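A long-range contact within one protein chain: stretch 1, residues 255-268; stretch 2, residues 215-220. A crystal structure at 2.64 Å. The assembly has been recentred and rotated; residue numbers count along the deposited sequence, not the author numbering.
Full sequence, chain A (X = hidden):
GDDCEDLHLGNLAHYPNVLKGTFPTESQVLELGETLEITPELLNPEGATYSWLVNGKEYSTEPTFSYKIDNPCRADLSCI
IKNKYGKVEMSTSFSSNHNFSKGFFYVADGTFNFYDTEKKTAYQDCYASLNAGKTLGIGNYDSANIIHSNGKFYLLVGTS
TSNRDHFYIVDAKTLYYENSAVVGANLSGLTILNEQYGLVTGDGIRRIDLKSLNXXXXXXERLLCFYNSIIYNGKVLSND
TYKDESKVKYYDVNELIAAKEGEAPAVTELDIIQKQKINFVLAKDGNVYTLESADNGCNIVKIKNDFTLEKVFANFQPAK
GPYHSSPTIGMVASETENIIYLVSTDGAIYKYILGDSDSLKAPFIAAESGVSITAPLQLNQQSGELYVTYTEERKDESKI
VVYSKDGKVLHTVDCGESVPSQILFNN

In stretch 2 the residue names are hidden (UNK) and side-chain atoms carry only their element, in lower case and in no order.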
ATOM      1  N   GLU A 255       3.859  -6.833  27.560  1.00 46.76           N
ATOM      2  CA  GLU A 255       4.261  -8.241  27.680  1.00 45.95           C
ATOM      3  C   GLU A 255       4.835  -8.751  26.333  1.00 51.24           C
ATOM      4  O   GLU A 255       5.854  -9.442  26.322  1.00 53.48           O
ATOM      5  CB  GLU A 255       3.087  -9.089  28.136  1.00 46.93           C
ATOM      6  CG  GLU A 255       3.439 -10.548  28.331  1.00 55.63           C
ATOM      7  CD  GLU A 255       2.343 -11.435  28.887  1.00 77.96           C
ATOM      8  OE1 GLU A 255       1.200 -10.957  29.081  1.00 85.57           O
ATOM      9  OE2 GLU A 255       2.643 -12.620  29.157  1.00 70.54           O
ATOM     10  N   LEU A 256       4.209  -8.358  25.214  1.00 45.96           N
ATOM     11  CA  LEU A 256       4.638  -8.697  23.849  1.00 44.59           C
ATOM     12  C   LEU A 256       5.985  -8.084  23.514  1.00 46.46           C
ATOM     13  O   LEU A 256       6.776  -8.733  22.839  1.00 46.87           O
ATOM     14  CB  LEU A 256       3.598  -8.226  22.807  1.00 44.00           C
ATOM     15  CG  LEU A 256       2.267  -8.962  22.818  1.00 47.91           C
ATOM     16  CD1 LEU A 256       1.254  -8.223  22.025  1.00 48.12           C
ATOM     17  CD2 LEU A 256       2.416 -10.350  22.296  1.00 49.23           C
ATOM     18  N   ILE A 257       6.253  -6.855  23.989  1.00 41.87           N
ATOM     19  CA  ILE A 257       7.516  -6.140  23.740  1.00 40.19           C
ATOM     20  C   ILE A 257       8.672  -6.802  24.530  1.00 45.68           C
ATOM     21  O   ILE A 257       9.773  -6.938  23.977  1.00 45.82           O
ATOM     22  CB  ILE A 257       7.367  -4.643  24.096  1.00 41.25           C
ATOM     23  CG1 ILE A 257       6.474  -3.939  23.037  1.00 39.85           C
ATOM     24  CG2 ILE A 257       8.734  -3.948  24.200  1.00 40.75           C
ATOM     25  CD1 ILE A 257       6.075  -2.519  23.315  1.00 37.98           C
ATOM     26  N   ALA A 258       8.411  -7.237  25.779  1.00 41.88           N
ATOM     27  CA  ALA A 258       9.401  -7.802  26.711  1.00 41.97           C
ATOM     28  C   ALA A 258       9.653  -9.315  26.532  1.00 46.86           C
ATOM     29  O   ALA A 258      10.697  -9.810  26.964  1.00 45.54           O
ATOM     30  CB  ALA A 258       8.920  -7.575  28.133  1.00 43.17           C
ATOM     31  N   ALA A 259       8.682 -10.049  25.978  1.00 45.25           N
ATOM     32  CA  ALA A 259       8.744 -11.497  25.803  1.00 45.89           C
ATOM     33  C   ALA A 259      10.000 -11.954  25.024  1.00 53.23           C
ATOM     34  O   ALA A 259      10.319 -11.411  23.960  1.00 52.96           O
ATOM     35  CB  ALA A 259       7.499 -11.980  25.073  1.00 45.90           C
ATOM     36  N   LYS A 260      10.699 -12.951  25.577  1.00 51.60           N
ATOM     37  CA  LYS A 260      11.878 -13.573  24.961  1.00 51.73           C
ATOM     38  C   LYS A 260      11.413 -14.728  24.065  1.00 55.60           C
ATOM     39  O   LYS A 260      10.251 -15.128  24.159  1.00 55.02           O
ATOM     40  CB  LYS A 260      12.882 -14.061  26.043  1.00 54.48           C
ATOM     41  CG  LYS A 260      13.508 -12.972  26.921  1.00 52.45           C
ATOM     42  CD  LYS A 260      14.189 -13.585  28.135  1.00 70.05           C
ATOM     43  CE  LYS A 260      14.663 -12.568  29.153  1.00 97.20           C
ATOM     44  NZ  LYS A 260      15.144 -13.195  30.428  1.00104.67           N
ATOM     45  N   GLU A 261      12.311 -15.281  23.229  1.00 53.19           N
ATOM     46  CA  GLU A 261      12.011 -16.406  22.334  1.00 53.59           C
ATOM     47  C   GLU A 261      11.358 -17.553  23.132  1.00 58.30           C
ATOM     48  O   GLU A 261      11.926 -18.015  24.133  1.00 58.45           O
ATOM     49  CB  GLU A 261      13.296 -16.879  21.624  1.00 55.00           C
ATOM     50  CG  GLU A 261      13.098 -18.032  20.643  1.00 63.31           C
ATOM     51  CD  GLU A 261      14.335 -18.570  19.940  1.00 91.29           C
ATOM     52  OE1 GLU A 261      15.351 -17.842  19.840  1.00 97.60           O
ATOM     53  OE2 GLU A 261      14.261 -19.711  19.433  1.00 88.80           O
ATOM     54  N   GLY A 262      10.142 -17.919  22.722  1.00 54.46           N
ATOM     55  CA  GLY A 262       9.370 -18.985  23.341  1.00 54.58           C
ATOM     56  C   GLY A 262       8.474 -18.596  24.503  1.00 59.30           C
ATOM     57  O   GLY A 262       7.569 -19.370  24.840  1.00 58.44           O
ATOM     58  N   GLU A 263       8.698 -17.407  25.127  1.00 57.13           N
ATOM     59  CA  GLU A 263       7.904 -16.958  26.283  1.00 58.28           C
ATOM     60  C   GLU A 263       6.501 -16.510  25.856  1.00 65.03           C
ATOM     61  O   GLU A 263       6.206 -15.313  25.925  1.00 66.40           O
ATOM     62  CB  GLU A 263       8.592 -15.806  27.039  1.00 59.78           C
ATOM     63  CG  GLU A 263       9.894 -16.109  27.760  1.00 74.31           C
ATOM     64  CD  GLU A 263      10.485 -14.927  28.522  1.00102.46           C
ATOM     65  OE1 GLU A 263       9.990 -13.783  28.358  1.00 66.62           O
ATOM     66  OE2 GLU A 263      11.467 -15.149  29.271  1.00107.58           O
ATOM     67  N   ALA A 264       5.625 -17.458  25.452  1.00 61.15           N
ATOM     68  CA  ALA A 264       4.253 -17.174  25.000  1.00 60.16           C
ATOM     69  C   ALA A 264       3.531 -16.253  25.989  1.00 63.13           C
ATOM     70  O   ALA A 264       3.552 -16.498  27.200  1.00 62.77           O
ATOM     71  CB  ALA A 264       3.458 -18.466  24.809  1.00 61.24           C
ATOM     72  N   PRO A 265       2.960 -15.139  25.496  1.00 59.40           N
ATOM     73  CA  PRO A 265       2.289 -14.204  26.409  1.00 57.51           C
ATOM     74  C   PRO A 265       0.858 -14.644  26.750  1.00 54.84           C
ATOM     75  O   PRO A 265       0.282 -15.493  26.075  1.00 53.53           O
ATOM     76  CB  PRO A 265       2.294 -12.900  25.613  1.00 59.56           C
ATOM     77  CG  PRO A 265       2.193 -13.340  24.179  1.00 65.17           C
ATOM     78  CD  PRO A 265       2.861 -14.686  24.085  1.00 61.18           C
ATOM     79  N   ALA A 266       0.294 -14.069  27.815  1.00 49.19           N
ATOM     80  CA  ALA A 266      -1.067 -14.352  28.266  1.00 48.28           C
ATOM     81  C   ALA A 266      -2.088 -13.814  27.262  1.00 51.38           C
ATOM     82  O   ALA A 266      -1.958 -12.696  26.753  1.00 51.11           O
ATOM     83  CB  ALA A 266      -1.311 -13.755  29.637  1.00 49.09           C
ATOM     84  N   VAL A 267      -3.098 -14.630  26.983  1.00 46.70           N
ATOM     85  CA  VAL A 267      -4.148 -14.309  26.044  1.00 45.62           C
ATOM     86  C   VAL A 267      -5.459 -14.368  26.794  1.00 52.54           C
ATOM     87  O   VAL A 267      -5.707 -15.301  27.537  1.00 55.85           O
ATOM     88  CB  VAL A 267      -4.115 -15.224  24.787  1.00 48.28           C
ATOM     89  CG1 VAL A 267      -4.065 -16.711  25.121  1.00 47.53           C
ATOM     90  CG2 VAL A 267      -5.241 -14.904  23.816  1.00 47.86           C
ATOM     91  N   THR A 268      -6.264 -13.325  26.648  1.00 47.74           N
ATOM     92  CA  THR A 268      -7.569 -13.208  27.283  1.00 46.37           C
ATOM     93  C   THR A 268      -8.618 -13.121  26.214  1.00 50.23           C
ATOM     94  O   THR A 268      -8.402 -12.426  25.219  1.00 52.08           O
ATOM     95  CB  THR A 268      -7.581 -11.988  28.181  1.00 43.81           C
ATOM     96  OG1 THR A 268      -6.432 -12.024  29.010  1.00 46.54           O
ATOM     97  CG2 THR A 268      -8.863 -11.852  28.981  1.00 39.79           C
ATOM     98  N   UNK A 215      13.487 -10.388  14.085  1.00 43.38           N
ATOM     99  CA  UNK A 215      12.231 -10.873  14.650  1.00 43.23           C
ATOM    100  C   UNK A 215      12.520 -11.973  15.657  1.00 46.42           C
ATOM    101  O   UNK A 215      13.533 -12.658  15.564  1.00 45.72           O
ATOM    102  n   UNK A 215      12.304 -12.595  11.872  1.00 49.87           N
ATOM    103  c   UNK A 215      11.534 -12.661  12.934  1.00 63.04           C
ATOM    104  c   UNK A 215      11.221 -11.352  13.582  1.00 43.09           C
ATOM    105  o   UNK A 215      11.063 -13.734  13.365  1.00 59.23           O
ATOM    106  N   UNK A 216      11.652 -12.079  16.665  1.00 43.60           N
ATOM    107  CA  UNK A 216      11.732 -13.063  17.752  1.00 42.19           C
ATOM    108  C   UNK A 216      10.439 -13.818  17.716  1.00 46.30           C
ATOM    109  O   UNK A 216       9.376 -13.199  17.721  1.00 45.50           O
ATOM    110  c   UNK A 216      12.014 -13.477  20.255  1.00 44.84           C
ATOM    111  c   UNK A 216      13.342 -11.649  19.161  1.00 44.99           C
ATOM    112  c   UNK A 216      12.025 -12.429  19.150  1.00 45.20           C
ATOM    113  N   UNK A 217      10.519 -15.143  17.652  1.00 43.91           N
ATOM    114  CA  UNK A 217       9.348 -16.005  17.649  1.00 44.91           C
ATOM    115  C   UNK A 217       8.958 -16.265  19.114  1.00 49.75           C
ATOM    116  O   UNK A 217       9.579 -17.076  19.791  1.00 52.09           O
ATOM    117  n   UNK A 217       6.391 -21.579  14.106  1.00 73.76           N
ATOM    118  c   UNK A 217       7.542 -20.974  14.362  1.00 77.08           C
ATOM    119  c   UNK A 217       8.797 -19.182  15.498  1.00 57.94           C
ATOM    120  c   UNK A 217       9.662 -17.284  16.854  1.00 47.99           C
ATOM    121  c   UNK A 217       8.459 -18.084  16.476  1.00 55.17           C
ATOM    122  n   UNK A 217       7.578 -19.918  15.156  1.00 61.07           N
ATOM    123  n   UNK A 217       8.660 -21.453  13.831  1.00 64.02           N
ATOM    124  N   UNK A 218       7.963 -15.512  19.604  1.00 44.99           N
ATOM    125  CA  UNK A 218       7.495 -15.544  20.995  1.00 44.74           C
ATOM    126  C   UNK A 218       6.572 -16.736  21.229  1.00 47.06           C
ATOM    127  O   UNK A 218       6.791 -17.528  22.129  1.00 47.81           O
ATOM    128  c   UNK A 218       6.771 -14.225  21.316  1.00 47.95           C
ATOM    129  c   UNK A 218       7.710 -13.030  21.211  1.00 47.20           C
ATOM    130  c   UNK A 218       6.135 -14.298  22.693  1.00 51.51           C
ATOM    131  c   UNK A 218       6.863 -11.737  21.075  1.00 60.18           C
ATOM    132  N   UNK A 219       5.544 -16.853  20.429  1.00 42.69           N
ATOM    133  CA  UNK A 219       4.586 -17.940  20.526  1.00 41.69           C
ATOM    134  C   UNK A 219       4.643 -18.729  19.231  1.00 45.60           C
ATOM    135  O   UNK A 219       4.671 -18.161  18.133  1.00 43.21           O
ATOM    136  c   UNK A 219       2.101 -18.438  21.076  1.00 47.71           C
ATOM    137  c   UNK A 219       0.806 -17.766  21.463  1.00 59.06           C
ATOM    138  c   UNK A 219      -0.290 -18.733  21.820  1.00 74.27           C
ATOM    139  c   UNK A 219       3.177 -17.383  20.826  1.00 43.17           C
ATOM    140  n   UNK A 219      -1.548 -18.024  22.199  1.00 84.56           N
ATOM    141  N   UNK A 220       4.697 -20.042  19.369  1.00 46.50           N
ATOM    142  CA  UNK A 220       4.770 -20.950  18.234  1.00 47.67           C
ATOM    143  C   UNK A 220       3.508 -21.803  18.263  1.00 52.72           C
ATOM    144  O   UNK A 220       3.376 -22.692  19.097  1.00 53.39           O
ATOM    145  c   UNK A 220       6.417 -22.612  17.139  1.00 91.52           C
ATOM    146  c   UNK A 220       6.076 -21.756  18.314  1.00 51.30           C
ATOM    147  o   UNK A 220       5.560 -23.029  16.348  1.00 95.47           O
ATOM    148  n   UNK A 220       7.706 -22.901  17.007  1.00 84.88           N
TER
HETATM  149  O   HOH W   1      -0.560 -17.461  24.672  1.00 52.80           O

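Position 215 carries four side-chain atoms beyond CA: two carbons, the second bearing one oxygen and one nitrogen. This is a short planar amide, with a single carbon between the backbone and the amide group, and it is out of reach of stretch 1, taking no part in the contact. The residue is Asn215.

Position 216 has three carbons, one bonded to CA and carrying the other two, and a branch carbon lies against Glu261. A fork at CB with two methyls and no heteroatom identifies Val216. Its CA-to-CB bond points toward stretch 1, and Val216 CG1 reaches 3.5 Å from Glu261 N and 3.9 Å from Glu261 CB, packing a methyl against the start of the Glu261 residue.

At position 217 three carbons lead to a nitrogen, then to a carbon bearing two further nitrogens. The end of this side chain leads away from stretch 1, so the backbone makes the contact, at Glu261 and Gly262. The group is a guanidinium, and the residue is Arg217. The chain is extended, with chi1 to chi3 all t. Arg217 O accepts a hydrogen bond from Gly262 N at 3.1 Å with an N-H...O angle of 150°, and Glu261 CA lies 3.6 Å from the same Arg217 O in a CA-H...O contact.

Position 218 shows four carbons forked at the first, one arm a single carbon and the other two carbons long; they lie against Leu256, Ala259, Glu263 and Pro265. Branching at CB with unequal arms distinguishes Ile218 from leucine, which forks one carbon later. With chi1 m and chi2 t, Ile218 CD1 approaches Leu256 O at 3.5 Å, and Ile218 CG2 lies 3.6 Å from Ala259 CB, 3.6 Å from Pro265 CD and 3.4 Å from Glu263 O. Both arms lie against Ala259 CB. No residue of stretch 2 has more of its surface covered by stretch 1.

Position 219 has four carbons in an unbranched row ending in nitrogen; the row runs along Ala264 and Pro265, with its nitrogen near Val267. This is Lys219. All four chi angles are t. Lys219 CG is 4.0 Å from Ala264 CB and Lys219 CB 4.2 Å from Pro265 CD, while Lys219 NZ lies 4.1 Å from Val267 CG1. A water accepts from Lys219 NZ at 2.7 Å and donates to Pro265 O at 2.6 Å, bridging the amine to the backbone.

Position 220 again has two carbons, the second with one oxygen and one nitrogen, and its side chain makes no contact with stretch 1: Asn220.

The contact sets a strand against the chain that leaves a helix. A type II turn from Lys260 to Glu263, closed by Glu263 N to Lys260 O at 2.9 Å, places Gly262 N within reach of Arg217 O; the positive phi of Gly262, 89°, suits glycine. Lys260 N also donates to Glu263 OE1 at 3.0 Å, tying the turn's first and last residues together. Around this interstretch hydrogen bond, Ile218 fills the space between Ala259 and Pro265, and Lys219 extends the packing to Val267. The two stretches together bury 446 Å².

Stretch 2 (215-220) NVRIKN
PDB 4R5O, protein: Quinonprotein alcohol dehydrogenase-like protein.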